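Local coordinates for protein molybdopterin synthase catalytic subunit (Helicobacter pylori, PDB 3RPF) that probably converts precursor Z (cyclic pyranopterin phosphate) into molybdopterin, using sulfur supplied by the carrier protein MoaD to build the dithiolene group, at residues L5-G10 / I53-L58; Q47-D52 / I121-L126; G73-M78 / V95-N100; M78-G83 / S90-V95. All blocks are in the same frame, centred on the assembly; numbering follows the deposited sequence.

In the fold
Contacts 3 and 4 are successive parts of one antiparallel strand pair, 74-82 with 90-98; they share M78 and V95, and their centres lie about 16 Å apart. Contact 1 brings strand 5-9, outermost within the chain and parallel neighbour of 74-82, against the start of helix 55-71, its centre about 9 Å from that of contact 4. Contact 2 belongs to the second, antiparallel sheet. Along the chain, contact 1 closes before contacts 3 and 4 open, and both of these fall between the two strands of contact 2. Contacts 2 and 3, with centres about 28 Å apart, lie on opposite sides of the chain's centre. F51 N bonding G83 O links the two sheets near where MoaD docks.

Contact 1: L5-G10 / I53-L58. With EDO (1,2-ethanediol), chain G.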
loop_
_atom_site.group_PDB
_atom_site.type_symbol
_atom_site.label_atom_id
_atom_site.label_comp_id
_atom_site.label_asym_id
_atom_site.label_seq_id
_atom_site.Cartn_x
_atom_site.Cartn_y
_atom_site.Cartn_z
ATOM N N LEU A 5 9.337 11.444 -10.982
ATOM C CA LEU A 5 9.415 10.179 -11.715
ATOM C C LEU A 5 10.875 9.825 -11.957
ATOM O O LEU A 5 11.604 10.614 -12.566
ATOM C CB LEU A 5 8.718 10.327 -13.073
ATOM C CG LEU A 5 8.983 9.216 -14.099
ATOM C CD1 LEU A 5 8.574 7.885 -13.526
ATOM C CD2 LEU A 5 8.227 9.467 -15.388
ATOM N N LYS A 6 11.306 8.647 -11.505
ATOM C CA LYS A 6 12.678 8.199 -11.771
ATOM C C LYS A 6 12.735 6.987 -12.688
ATOM O O LYS A 6 12.192 5.924 -12.376
ATOM C CB LYS A 6 13.419 7.883 -10.461
ATOM C CG LYS A 6 13.487 9.031 -9.469
ATOM C CD LYS A 6 14.496 8.714 -8.376
ATOM C CE LYS A 6 14.382 9.672 -7.202
ATOM N NZ LYS A 6 14.980 9.083 -5.963
ATOM N N ILE A 7 13.414 7.140 -13.817
ATOM C CA ILE A 7 13.656 6.026 -14.731
ATOM C C ILE A 7 15.093 5.559 -14.564
ATOM O O ILE A 7 16.039 6.304 -14.839
ATOM C CB ILE A 7 13.383 6.442 -16.185
ATOM C CG1 ILE A 7 11.893 6.752 -16.355
ATOM C CG2 ILE A 7 13.821 5.353 -17.154
ATOM C CD1 ILE A 7 11.563 7.488 -17.646
ATOM N N ILE A 8 15.254 4.324 -14.104
ATOM C CA ILE A 8 16.559 3.815 -13.721
ATOM C C ILE A 8 16.984 2.705 -14.667
ATOM O O ILE A 8 16.186 1.815 -14.993
ATOM C CB ILE A 8 16.519 3.252 -12.285
ATOM C CG1 ILE A 8 16.016 4.311 -11.311
ATOM C CG2 ILE A 8 17.893 2.762 -11.858
ATOM C CD1 ILE A 8 16.910 5.515 -11.217
ATOM N N GLN A 9 18.237 2.749 -15.107
ATOM C CA GLN A 9 18.781 1.670 -15.909
ATOM C C GLN A 9 19.022 0.453 -15.033
ATOM O O GLN A 9 19.787 0.518 -14.072
ATOM C CB GLN A 9 20.098 2.099 -16.560
ATOM C CG GLN A 9 20.674 1.050 -17.483
ATOM C CD GLN A 9 19.787 0.802 -18.685
ATOM O OE1 GLN A 9 19.392 1.739 -19.378
ATOM N NE2 GLN A 9 19.465 -0.462 -18.936
ATOM N N GLY A 10 18.363 -0.656 -15.355
ATOM C CA GLY A 10 18.485 -1.864 -14.560
ATOM C C GLY A 10 17.620 -1.833 -13.310
ATOM O O GLY A 10 16.676 -1.052 -13.211
ATOM N N ILE A 53 10.526 1.689 -22.345
ATOM C CA ILE A 53 9.684 2.777 -21.856
ATOM C C ILE A 53 9.547 3.911 -22.870
ATOM O O ILE A 53 10.555 4.375 -23.425
ATOM C CB ILE A 53 10.238 3.363 -20.544
ATOM C CG1 ILE A 53 10.267 2.297 -19.443
ATOM C CG2 ILE A 53 9.392 4.558 -20.094
ATOM C CD1 ILE A 53 10.742 2.820 -18.108
ATOM N N TYR A 54 8.315 4.353 -23.131
ATOM C CA TYR A 54 8.098 5.580 -23.939
ATOM C C TYR A 54 8.238 6.764 -22.982
ATOM O O TYR A 54 7.274 7.155 -22.320
ATOM C CB TYR A 54 6.699 5.556 -24.559
ATOM C CG TYR A 54 6.359 6.667 -25.558
ATOM C CD1 TYR A 54 5.211 6.581 -26.343
ATOM C CD2 TYR A 54 7.162 7.790 -25.708
ATOM C CE1 TYR A 54 4.875 7.568 -27.239
ATOM C CE2 TYR A 54 6.830 8.797 -26.611
ATOM C CZ TYR A 54 5.684 8.676 -27.371
ATOM O OH TYR A 54 5.341 9.658 -28.274
ATOM N N GLU A 55 9.436 7.330 -22.876
ATOM C CA GLU A 55 9.712 8.204 -21.727
ATOM C C GLU A 55 8.918 9.500 -21.719
ATOM O O GLU A 55 8.397 9.907 -20.674
ATOM C CB GLU A 55 11.214 8.469 -21.576
ATOM C CG GLU A 55 12.028 7.188 -21.432
ATOM C CD GLU A 55 13.464 7.448 -21.028
ATOM O OE1 GLU A 55 14.284 6.497 -21.056
ATOM O OE2 GLU A 55 13.764 8.606 -20.668
ATOM N N ALA A 56 8.822 10.151 -22.875
ATOM C CA ALA A 56 8.090 11.418 -22.965
ATOM C C ALA A 56 6.636 11.252 -22.535
ATOM O O ALA A 56 6.103 12.083 -21.811
ATOM C CB ALA A 56 8.174 11.994 -24.393
ATOM N N LEU A 57 5.990 10.180 -22.977
ATOM C CA LEU A 57 4.575 9.996 -22.660
ATOM C C LEU A 57 4.428 9.532 -21.220
ATOM O O LEU A 57 3.519 9.967 -20.515
ATOM C CB LEU A 57 3.914 9.009 -23.630
ATOM C CG LEU A 57 2.466 8.627 -23.303
ATOM C CD1 LEU A 57 1.581 9.853 -23.159
ATOM C CD2 LEU A 57 1.936 7.687 -24.380
ATOM N N LEU A 58 5.330 8.671 -20.765
ATOM C CA LEU A 58 5.305 8.271 -19.354
ATOM C C LEU A 58 5.383 9.500 -18.442
ATOM O O LEU A 58 4.620 9.617 -17.469
ATOM C CB LEU A 58 6.438 7.289 -19.042
ATOM C CG LEU A 58 6.499 6.954 -17.549
ATOM C CD1 LEU A 58 5.195 6.302 -17.144
ATOM C CD2 LEU A 58 7.679 6.047 -17.256
HETATM C C1 EDO G . 12.087 7.754 -25.018
HETATM O O1 EDO G . 11.126 6.735 -25.304
HETATM C C2 EDO G . 11.673 9.017 -25.758
HETATM O O2 EDO G . 10.327 9.353 -25.396
#
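Strand 5-9 and the first turn of helix 55-71 keep their backbones well apart, with CA of I7 8.3 Å from CA of E55 and CA of L5 8.9 Å from CA of L58, and side chains alone bridge the gap. L5 carries CG anti to its backbone N (chi1 166°), and its CD2 methyl meets L58 CG at 3.7 Å, the two leucines crossing at a slant. I7 reaches across with both branches. I7 CD1 lies 3.8 Å from E55 CG and also touches L58 CD2 at 4.2 Å. Its CG2 passes I53 CD1 at 4.1 Å, the two isoleucines sliding by each other in opposite directions. A 1,2-ethanediol, probably from the crystallisation liquor, occupies the helix start: E55 N donates to its O1 at 3.0 Å and A56 N to its O2 at 3.0 Å, while O1 also donates to I53 O. Y54 is the N-cap residue; its ring stacks on F8 and its hydroxyl bonds D49, both of the MoaD chain. The helix start thus packs against the mixed sheet's outermost strand within the chain, beside strand 74-82, where L5 touches M78 and I53 and E55 touch L82.

Contact 2: Q47-D52 / I121-L126; sequences QGLSFD and IWKYDL
K123 holds CG anti to its backbone N (chi1 170°) and F51 holds CG anti to its carbonyl carbon (chi1 -60°), and both side chains run side by side in the same direction. K123 CD lies 4.0 Å from F51 CE1 and 3.8 Å from L49 CD1, packing the lysine's aliphatic part against the leucine and the ring. F51 CD1 touches I121 CG2 at 3.9 Å. L49 CD2 approaches D125 OD1 to 3.4 Å; the carboxylate is held by a salt bridge to R137. On the other sheet face are S50, D52, W122, Y124 and L126. Here Y124 OH makes a weak and uncertain bond to D52 OD2, with ring and carboxylate planes 64° apart, and R131 makes a salt bridge to D52 OD1 and a hydrogen bond to S50 OG. W122 NE1 bonds P69 O of the MoaD chain. Paired backbone bonds close the antiparallel register, such as S50 N to Y124 O at 2.9 Å. By similarity K123, Y124 and D125 bind substrate, and a sulfate, probably from the crystallisation liquor, lies about 5 Å from the K123 side chain. The two strands are the central pair of their sheet, with 84-86 beyond 48-53 and 130-133 beyond 121-127.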
loop_
_atom_site.group_PDB
_atom_site.type_symbol
_atom_site.label_atom_id
_atom_site.label_comp_id
_atom_site.label_asym_id
_atom_site.label_seq_id
_atom_site.Cartn_x
_atom_site.Cartn_y
_atom_site.Cartn_z
ATOM N N GLN A 47 15.380 -15.784 -16.745
ATOM C CA GLN A 47 16.491 -15.130 -16.064
ATOM C C GLN A 47 16.038 -13.842 -15.392
ATOM O O GLN A 47 16.676 -13.358 -14.451
ATOM C CB GLN A 47 17.594 -14.808 -17.079
ATOM C CG GLN A 47 18.201 -16.037 -17.722
ATOM C CD GLN A 47 18.919 -15.693 -19.008
ATOM O OE1 GLN A 47 18.325 -15.123 -19.927
ATOM N NE2 GLN A 47 20.206 -16.012 -19.074
ATOM N N GLY A 48 14.936 -13.283 -15.882
ATOM C CA GLY A 48 14.428 -12.023 -15.356
ATOM C C GLY A 48 13.529 -11.377 -16.390
ATOM O O GLY A 48 13.029 -12.055 -17.298
ATOM N N LEU A 49 13.312 -10.071 -16.262
ATOM C CA LEU A 49 12.472 -9.367 -17.205
ATOM C C LEU A 49 13.261 -8.214 -17.798
ATOM O O LEU A 49 14.313 -7.831 -17.277
ATOM C CB LEU A 49 11.219 -8.822 -16.521
ATOM C CG LEU A 49 10.294 -9.758 -15.741
ATOM C CD1 LEU A 49 9.259 -8.946 -14.962
ATOM C CD2 LEU A 49 9.606 -10.779 -16.647
ATOM N N SER A 50 12.743 -7.657 -18.886
ATOM C CA SER A 50 13.349 -6.481 -19.495
ATOM C C SER A 50 12.241 -5.514 -19.882
ATOM O O SER A 50 11.134 -5.933 -20.232
ATOM C CB SER A 50 14.181 -6.860 -20.710
ATOM O OG SER A 50 14.945 -5.749 -21.144
ATOM N N PHE A 51 12.515 -4.217 -19.790
ATOM C CA PHE A 51 11.478 -3.227 -20.059
ATOM C C PHE A 51 11.900 -2.198 -21.123
ATOM O O PHE A 51 13.052 -1.750 -21.141
ATOM C CB PHE A 51 11.087 -2.506 -18.771
ATOM C CG PHE A 51 10.532 -3.420 -17.691
ATOM C CD1 PHE A 51 9.174 -3.712 -17.630
ATOM C CD2 PHE A 51 11.369 -3.966 -16.741
ATOM C CE1 PHE A 51 8.657 -4.551 -16.636
ATOM C CE2 PHE A 51 10.858 -4.808 -15.728
ATOM C CZ PHE A 51 9.506 -5.094 -15.685
ATOM N N ASP A 52 10.973 -1.850 -22.017
ATOM C CA ASP A 52 11.100 -0.633 -22.830
ATOM C C ASP A 52 10.124 0.419 -22.302
ATOM O O ASP A 52 9.011 0.085 -21.877
ATOM C CB ASP A 52 10.772 -0.900 -24.294
ATOM C CG ASP A 52 11.805 -1.770 -24.988
ATOM O OD1 ASP A 52 12.971 -1.846 -24.527
ATOM O OD2 ASP A 52 11.437 -2.385 -26.015
ATOM N N ILE A 121 4.628 1.252 -21.052
ATOM C CA ILE A 121 5.799 0.441 -20.734
ATOM C C ILE A 121 5.585 -0.966 -21.283
ATOM O O ILE A 121 4.479 -1.503 -21.180
ATOM C CB ILE A 121 6.028 0.355 -19.218
ATOM C CG1 ILE A 121 6.302 1.749 -18.629
ATOM C CG2 ILE A 121 7.165 -0.605 -18.914
ATOM C CD1 ILE A 121 6.457 1.755 -17.085
ATOM N N TRP A 122 6.630 -1.554 -21.875
ATOM C CA TRP A 122 6.519 -2.878 -22.500
ATOM C C TRP A 122 7.427 -3.889 -21.819
ATOM O O TRP A 122 8.595 -3.614 -21.547
ATOM C CB TRP A 122 6.807 -2.810 -24.008
ATOM C CG TRP A 122 5.806 -1.948 -24.700
ATOM C CD1 TRP A 122 4.604 -2.333 -25.208
ATOM C CD2 TRP A 122 5.891 -0.535 -24.891
ATOM N NE1 TRP A 122 3.932 -1.241 -25.707
ATOM C CE2 TRP A 122 4.705 -0.124 -25.522
ATOM C CE3 TRP A 122 6.854 0.426 -24.577
ATOM C CZ2 TRP A 122 4.465 1.207 -25.866
ATOM C CZ3 TRP A 122 6.613 1.744 -24.918
ATOM C CH2 TRP A 122 5.432 2.119 -25.562
ATOM N N LYS A 123 6.878 -5.062 -21.537
ATOM C CA LYS A 123 7.580 -6.064 -20.746
ATOM C C LYS A 123 7.947 -7.266 -21.592
ATOM O O LYS A 123 7.148 -7.719 -22.410
ATOM C CB LYS A 123 6.713 -6.518 -19.567
ATOM C CG LYS A 123 7.264 -7.723 -18.817
ATOM C CD LYS A 123 6.618 -7.878 -17.423
ATOM C CE LYS A 123 5.222 -8.451 -17.522
ATOM N NZ LYS A 123 4.574 -8.568 -16.169
ATOM N N TYR A 124 9.152 -7.785 -21.361
ATOM C CA TYR A 124 9.644 -8.980 -22.030
ATOM C C TYR A 124 10.173 -9.956 -20.986
ATOM O O TYR A 124 10.839 -9.548 -20.026
ATOM C CB TYR A 124 10.797 -8.621 -22.957
ATOM C CG TYR A 124 10.494 -7.537 -23.972
ATOM C CD1 TYR A 124 10.225 -7.859 -25.299
ATOM C CD2 TYR A 124 10.496 -6.199 -23.611
ATOM C CE1 TYR A 124 9.963 -6.865 -26.244
ATOM C CE2 TYR A 124 10.233 -5.197 -24.545
ATOM C CZ TYR A 124 9.963 -5.538 -25.854
ATOM O OH TYR A 124 9.702 -4.546 -26.777
ATOM N N ASP A 125 9.910 -11.239 -21.176
ATOM C CA ASP A 125 10.545 -12.288 -20.390
ATOM C C ASP A 125 11.983 -12.457 -20.890
ATOM O O ASP A 125 12.210 -12.448 -22.079
ATOM C CB ASP A 125 9.787 -13.603 -20.563
ATOM C CG ASP A 125 8.418 -13.590 -19.904
ATOM O OD1 ASP A 125 8.311 -13.068 -18.795
ATOM O OD2 ASP A 125 7.449 -14.101 -20.496
ATOM N N LEU A 126 12.951 -12.618 -20.002
ATOM C CA LEU A 126 14.310 -12.894 -20.436
ATOM C C LEU A 126 14.518 -14.405 -20.386
ATOM O O LEU A 126 14.584 -14.976 -19.319
ATOM C CB LEU A 126 15.319 -12.229 -19.510
ATOM C CG LEU A 126 15.673 -10.778 -19.776
ATOM C CD1 LEU A 126 16.859 -10.312 -18.970
ATOM C CD2 LEU A 126 15.886 -10.570 -21.235
#

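Contact 3: G73-M78 / V95-N100. With SO4 (sulfate ion), chain E.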
loop_
_atom_site.group_PDB
_atom_site.type_symbol
_atom_site.label_atom_id
_atom_site.label_comp_id
_atom_site.label_asym_id
_atom_site.label_seq_id
_atom_site.Cartn_x
_atom_site.Cartn_y
_atom_site.Cartn_z
ATOM N N GLY A 73 -3.470 16.767 -1.161
ATOM C CA GLY A 73 -2.544 16.796 -0.036
ATOM C C GLY A 73 -1.637 15.575 0.014
ATOM O O GLY A 73 -1.010 15.306 1.035
ATOM N N VAL A 74 -1.559 14.840 -1.091
ATOM C CA VAL A 74 -0.762 13.614 -1.149
ATOM C C VAL A 74 0.427 13.741 -2.106
ATOM O O VAL A 74 0.267 14.193 -3.239
ATOM C CB VAL A 74 -1.641 12.440 -1.605
ATOM C CG1 VAL A 74 -0.804 11.186 -1.873
ATOM C CG2 VAL A 74 -2.722 12.163 -0.551
ATOM N N VAL A 75 1.612 13.341 -1.641
ATOM C CA VAL A 75 2.787 13.235 -2.493
ATOM C C VAL A 75 2.850 11.861 -3.132
ATOM O O VAL A 75 2.936 10.836 -2.441
ATOM C CB VAL A 75 4.085 13.438 -1.720
ATOM C CG1 VAL A 75 5.287 13.144 -2.624
ATOM C CG2 VAL A 75 4.166 14.862 -1.188
ATOM N N LEU A 76 2.814 11.837 -4.455
ATOM C CA LEU A 76 2.854 10.576 -5.178
ATOM C C LEU A 76 4.074 10.578 -6.074
ATOM O O LEU A 76 4.226 11.463 -6.923
ATOM C CB LEU A 76 1.583 10.424 -6.007
ATOM C CG LEU A 76 1.452 9.157 -6.861
ATOM C CD1 LEU A 76 1.389 7.898 -5.987
ATOM C CD2 LEU A 76 0.215 9.254 -7.754
ATOM N N LYS A 77 4.961 9.607 -5.874
ATOM C CA LYS A 77 6.156 9.487 -6.719
ATOM C C LYS A 77 6.380 8.050 -7.106
ATOM O O LYS A 77 5.860 7.130 -6.453
ATOM C CB LYS A 77 7.385 10.017 -5.981
ATOM C CG LYS A 77 7.235 11.481 -5.591
ATOM C CD LYS A 77 8.465 11.989 -4.864
ATOM C CE LYS A 77 8.342 13.488 -4.605
ATOM N NZ LYS A 77 9.580 14.044 -3.988
HETATM N N MSE A 78 7.142 7.846 -8.180
HETATM C CA MSE A 78 7.427 6.496 -8.628
HETATM C C MSE A 78 8.808 6.388 -9.270
HETATM O O MSE A 78 9.435 7.399 -9.646
HETATM C CB MSE A 78 6.361 6.040 -9.628
HETATM C CG MSE A 78 6.427 6.797 -10.962
HETATM SE SE MSE A 78 5.442 5.891 -12.387
HETATM C CE MSE A 78 6.733 4.486 -12.750
ATOM N N VAL A 95 5.233 5.409 -4.141
ATOM C CA VAL A 95 4.881 5.836 -2.791
ATOM C C VAL A 95 3.771 6.852 -2.886
ATOM O O VAL A 95 3.753 7.695 -3.790
ATOM C CB VAL A 95 6.089 6.470 -2.080
ATOM C CG1 VAL A 95 6.606 7.667 -2.892
ATOM C CG2 VAL A 95 5.729 6.888 -0.669
ATOM N N SER A 96 2.829 6.749 -1.956
ATOM C CA SER A 96 1.764 7.714 -1.814
ATOM C C SER A 96 1.805 8.041 -0.347
ATOM O O SER A 96 1.646 7.134 0.490
ATOM C CB SER A 96 0.428 7.061 -2.163
ATOM O OG SER A 96 -0.654 7.933 -1.868
HETATM N N MSE A 97 2.042 9.311 -0.009
HETATM C CA MSE A 97 2.164 9.670 1.418
HETATM C C MSE A 97 1.521 11.015 1.681
HETATM O O MSE A 97 1.421 11.849 0.781
HETATM C CB MSE A 97 3.639 9.705 1.838
HETATM C CG MSE A 97 4.521 10.547 0.875
HETATM SE SE MSE A 97 6.432 10.523 1.303
HETATM C CE MSE A 97 7.188 10.853 -0.485
ATOM N N GLY A 98 1.067 11.227 2.909
ATOM C CA GLY A 98 0.485 12.500 3.223
ATOM C C GLY A 98 0.185 12.640 4.695
ATOM O O GLY A 98 0.578 11.816 5.541
ATOM N N LYS A 99 -0.539 13.697 5.005
ATOM C CA LYS A 99 -0.925 13.950 6.365
ATOM C C LYS A 99 -1.829 12.838 6.878
ATOM O O LYS A 99 -1.561 12.280 7.946
ATOM C CB LYS A 99 -1.609 15.318 6.454
ATOM C CG LYS A 99 -2.230 15.633 7.805
ATOM C CD LYS A 99 -2.631 17.118 7.860
ATOM C CE LYS A 99 -3.760 17.357 8.848
ATOM N NZ LYS A 99 -3.612 18.648 9.590
ATOM N N ASN A 100 -2.873 12.508 6.113
ATOM C CA ASN A 100 -3.900 11.548 6.536
ATOM C C ASN A 100 -3.895 10.270 5.694
ATOM O O ASN A 100 -3.570 10.305 4.514
ATOM C CB ASN A 100 -5.282 12.195 6.470
ATOM C CG ASN A 100 -5.462 13.285 7.509
ATOM O OD1 ASN A 100 -5.482 14.474 7.181
ATOM N ND2 ASN A 100 -5.593 12.886 8.770
HETATM S S SO4 E . -4.969 8.841 9.974
HETATM O O1 SO4 E . -5.803 9.640 9.080
HETATM O O2 SO4 E . -3.566 8.936 9.576
HETATM O O3 SO4 E . -5.134 9.357 11.328
HETATM O O4 SO4 E . -5.366 7.436 9.928
#
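The flat groups that meet where V75 faces M97 are peptide units: V75 N donates to M97 O at 2.9 Å, nearly along the C=O axis, while M97 N bonds V75 O from 21° out of that carbonyl's plane. K77 and V95 form the next hydrogen-bonded pair, with V95 N 2.9 Å from K77 O. One face of this antiparallel pair carries V74, L76 and S96. V74 CG1 lies 3.3 Å from S96 OG, whose polar partner is the carbonyl of A104, and L76 CD1 reaches to within 3.2 Å of V95 O while also touching S96 CB. The opposite face carries V75, K77, V95 and M97. Selenomethionine M97 starts in the crowded position, CG between the backbone N and the carbonyl carbon (chi1 50°), then runs out extended alongside V75, bringing CE to 3.7 Å from V75 CG1. K77 CB meets V95 CG1 at 4.0 Å, but its amino end leads away to a salt bridge with E24. Past the strand end, N100 ND2 donates to O1 of a sulfate, probably from the crystallisation liquor, at 3.3 Å, nearly straight at 167°; R101 binds the same ion, and by similarity both residues bind substrate. The pair is sandwiched between helices: V74 and L76 touch helix 101-118, with L76 also on helix 55-71, whereas V75, V95 and M97 pack on helix 14-27.

Contact 4: M78-G83 / S90-V95; sequences MAHSLG and SSFLCV
Backbone bonds tie A79 to L93 in both directions, A79 N to L93 O at 2.9 Å and L93 N to A79 O, and S81 N adds a bond of 2.8 Å to S91 O. As plain packing, S91 O also lies 3.2 Å above the H80 ring plane, over its centre. Within its own strand H80 ND1 donates to S81 O at 2.9 Å, on a lone pair and in the ring plane, which fixes the rotation of the imidazole. Its NE2 hydrogen-bonds G74 N of the MoaD chain, and S91 OG bonds the carbonyl of the same glycine, consistent with these residues receiving MoaD's C-terminal Gly-Gly. Toward strand 32-39, S91 and F92 both face G38 in a classic beta bulge, which interrupts the regular pairing of strand 90-98 in the mixed sheet close to the MoaD site. Aromatic and apolar contacts occupy the face that bears M78, H80, F92 and C94. H80 CD2 meets F92 CD1 at 3.7 Å, the ring planes inclined at 37°. Selenomethionine M78, bent at chi3 (-76°), brings CE to the edge of the phenyl ring, 3.8 Å from F92 CE1, while its CB lies 3.9 Å from C94 CB. Beyond this face helix 101-118 supplies F115, which stacks on F92, and F111, which touches M78 and C94.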
loop_
_atom_site.group_PDB
_atom_site.type_symbol
_atom_site.label_atom_id
_atom_site.label_comp_id
_atom_site.label_asym_id
_atom_site.label_seq_id
_atom_site.Cartn_x
_atom_site.Cartn_y
_atom_site.Cartn_z
HETATM N N MSE A 78 7.142 7.846 -8.180
HETATM C CA MSE A 78 7.427 6.496 -8.628
HETATM C C MSE A 78 8.808 6.388 -9.270
HETATM O O MSE A 78 9.435 7.399 -9.646
HETATM C CB MSE A 78 6.361 6.040 -9.628
HETATM C CG MSE A 78 6.427 6.797 -10.962
HETATM SE SE MSE A 78 5.442 5.891 -12.387
HETATM C CE MSE A 78 6.733 4.486 -12.750
ATOM N N ALA A 79 9.276 5.151 -9.381
ATOM C CA ALA A 79 10.507 4.848 -10.088
ATOM C C ALA A 79 10.264 3.554 -10.819
ATOM O O ALA A 79 9.504 2.710 -10.348
ATOM C CB ALA A 79 11.656 4.677 -9.118
ATOM N N HIS A 80 10.907 3.386 -11.968
ATOM C CA HIS A 80 10.726 2.169 -12.743
ATOM C C HIS A 80 12.026 1.848 -13.455
ATOM O O HIS A 80 12.754 2.759 -13.857
ATOM C CB HIS A 80 9.583 2.336 -13.754
ATOM C CG HIS A 80 9.014 1.042 -14.235
ATOM N ND1 HIS A 80 9.720 0.160 -15.026
ATOM C CD2 HIS A 80 7.800 0.462 -14.027
ATOM C CE1 HIS A 80 8.977 -0.902 -15.281
ATOM N NE2 HIS A 80 7.806 -0.740 -14.685
ATOM N N SER A 81 12.324 0.559 -13.595
ATOM C CA SER A 81 13.520 0.118 -14.305
ATOM C C SER A 81 13.375 0.222 -15.820
ATOM O O SER A 81 12.280 0.073 -16.359
ATOM C CB SER A 81 13.830 -1.331 -13.950
ATOM O OG SER A 81 14.210 -1.469 -12.589
ATOM N N LEU A 82 14.497 0.465 -16.494
ATOM C CA LEU A 82 14.578 0.379 -17.952
ATOM C C LEU A 82 15.598 -0.702 -18.285
ATOM O O LEU A 82 16.669 -0.760 -17.669
ATOM C CB LEU A 82 15.019 1.721 -18.546
ATOM C CG LEU A 82 15.157 1.795 -20.077
ATOM C CD1 LEU A 82 13.791 1.681 -20.743
ATOM C CD2 LEU A 82 15.851 3.091 -20.505
ATOM N N GLY A 83 15.281 -1.570 -19.240
ATOM C CA GLY A 83 16.205 -2.634 -19.588
ATOM C C GLY A 83 16.053 -3.845 -18.682
ATOM O O GLY A 83 14.953 -4.116 -18.187
ATOM N N SER A 90 14.033 -5.559 -7.986
ATOM C CA SER A 90 12.826 -4.739 -8.096
ATOM C C SER A 90 12.791 -3.918 -9.374
ATOM O O SER A 90 13.803 -3.363 -9.798
ATOM C CB SER A 90 12.696 -3.815 -6.877
ATOM O OG SER A 90 12.782 -4.558 -5.671
ATOM N N SER A 91 11.615 -3.820 -9.981
ATOM C CA SER A 91 11.513 -3.156 -11.279
ATOM C C SER A 91 10.613 -1.936 -11.215
ATOM O O SER A 91 10.582 -1.127 -12.146
ATOM C CB SER A 91 10.962 -4.129 -12.310
ATOM O OG SER A 91 9.666 -4.562 -11.937
ATOM N N PHE A 92 9.878 -1.795 -10.114
ATOM C CA PHE A 92 8.903 -0.723 -10.018
ATOM C C PHE A 92 8.680 -0.438 -8.541
ATOM O O PHE A 92 8.679 -1.355 -7.725
ATOM C CB PHE A 92 7.596 -1.164 -10.700
ATOM C CG PHE A 92 6.392 -0.294 -10.374
ATOM C CD1 PHE A 92 6.400 1.069 -10.650
ATOM C CD2 PHE A 92 5.235 -0.859 -9.846
ATOM C CE1 PHE A 92 5.298 1.866 -10.371
ATOM C CE2 PHE A 92 4.113 -0.072 -9.570
ATOM C CZ PHE A 92 4.146 1.303 -9.834
ATOM N N LEU A 93 8.532 0.835 -8.205
ATOM C CA LEU A 93 8.302 1.232 -6.826
ATOM C C LEU A 93 7.495 2.501 -6.856
ATOM O O LEU A 93 7.752 3.393 -7.677
ATOM C CB LEU A 93 9.634 1.474 -6.103
ATOM C CG LEU A 93 9.535 1.870 -4.627
ATOM C CD1 LEU A 93 10.657 1.247 -3.807
ATOM C CD2 LEU A 93 9.557 3.372 -4.498
ATOM N N CYS A 94 6.493 2.593 -5.991
ATOM C CA CYS A 94 5.808 3.858 -5.855
ATOM C C CYS A 94 5.403 4.126 -4.435
ATOM O O CYS A 94 5.287 3.204 -3.605
ATOM C CB CYS A 94 4.617 3.948 -6.804
ATOM S SG CYS A 94 3.303 2.799 -6.454
ATOM N N VAL A 95 5.233 5.409 -4.141
ATOM C CA VAL A 95 4.881 5.836 -2.791
ATOM C C VAL A 95 3.771 6.852 -2.886
ATOM O O VAL A 95 3.753 7.695 -3.790
ATOM C CB VAL A 95 6.089 6.470 -2.080
ATOM C CG1 VAL A 95 6.606 7.667 -2.892
ATOM C CG2 VAL A 95 5.729 6.888 -0.669
#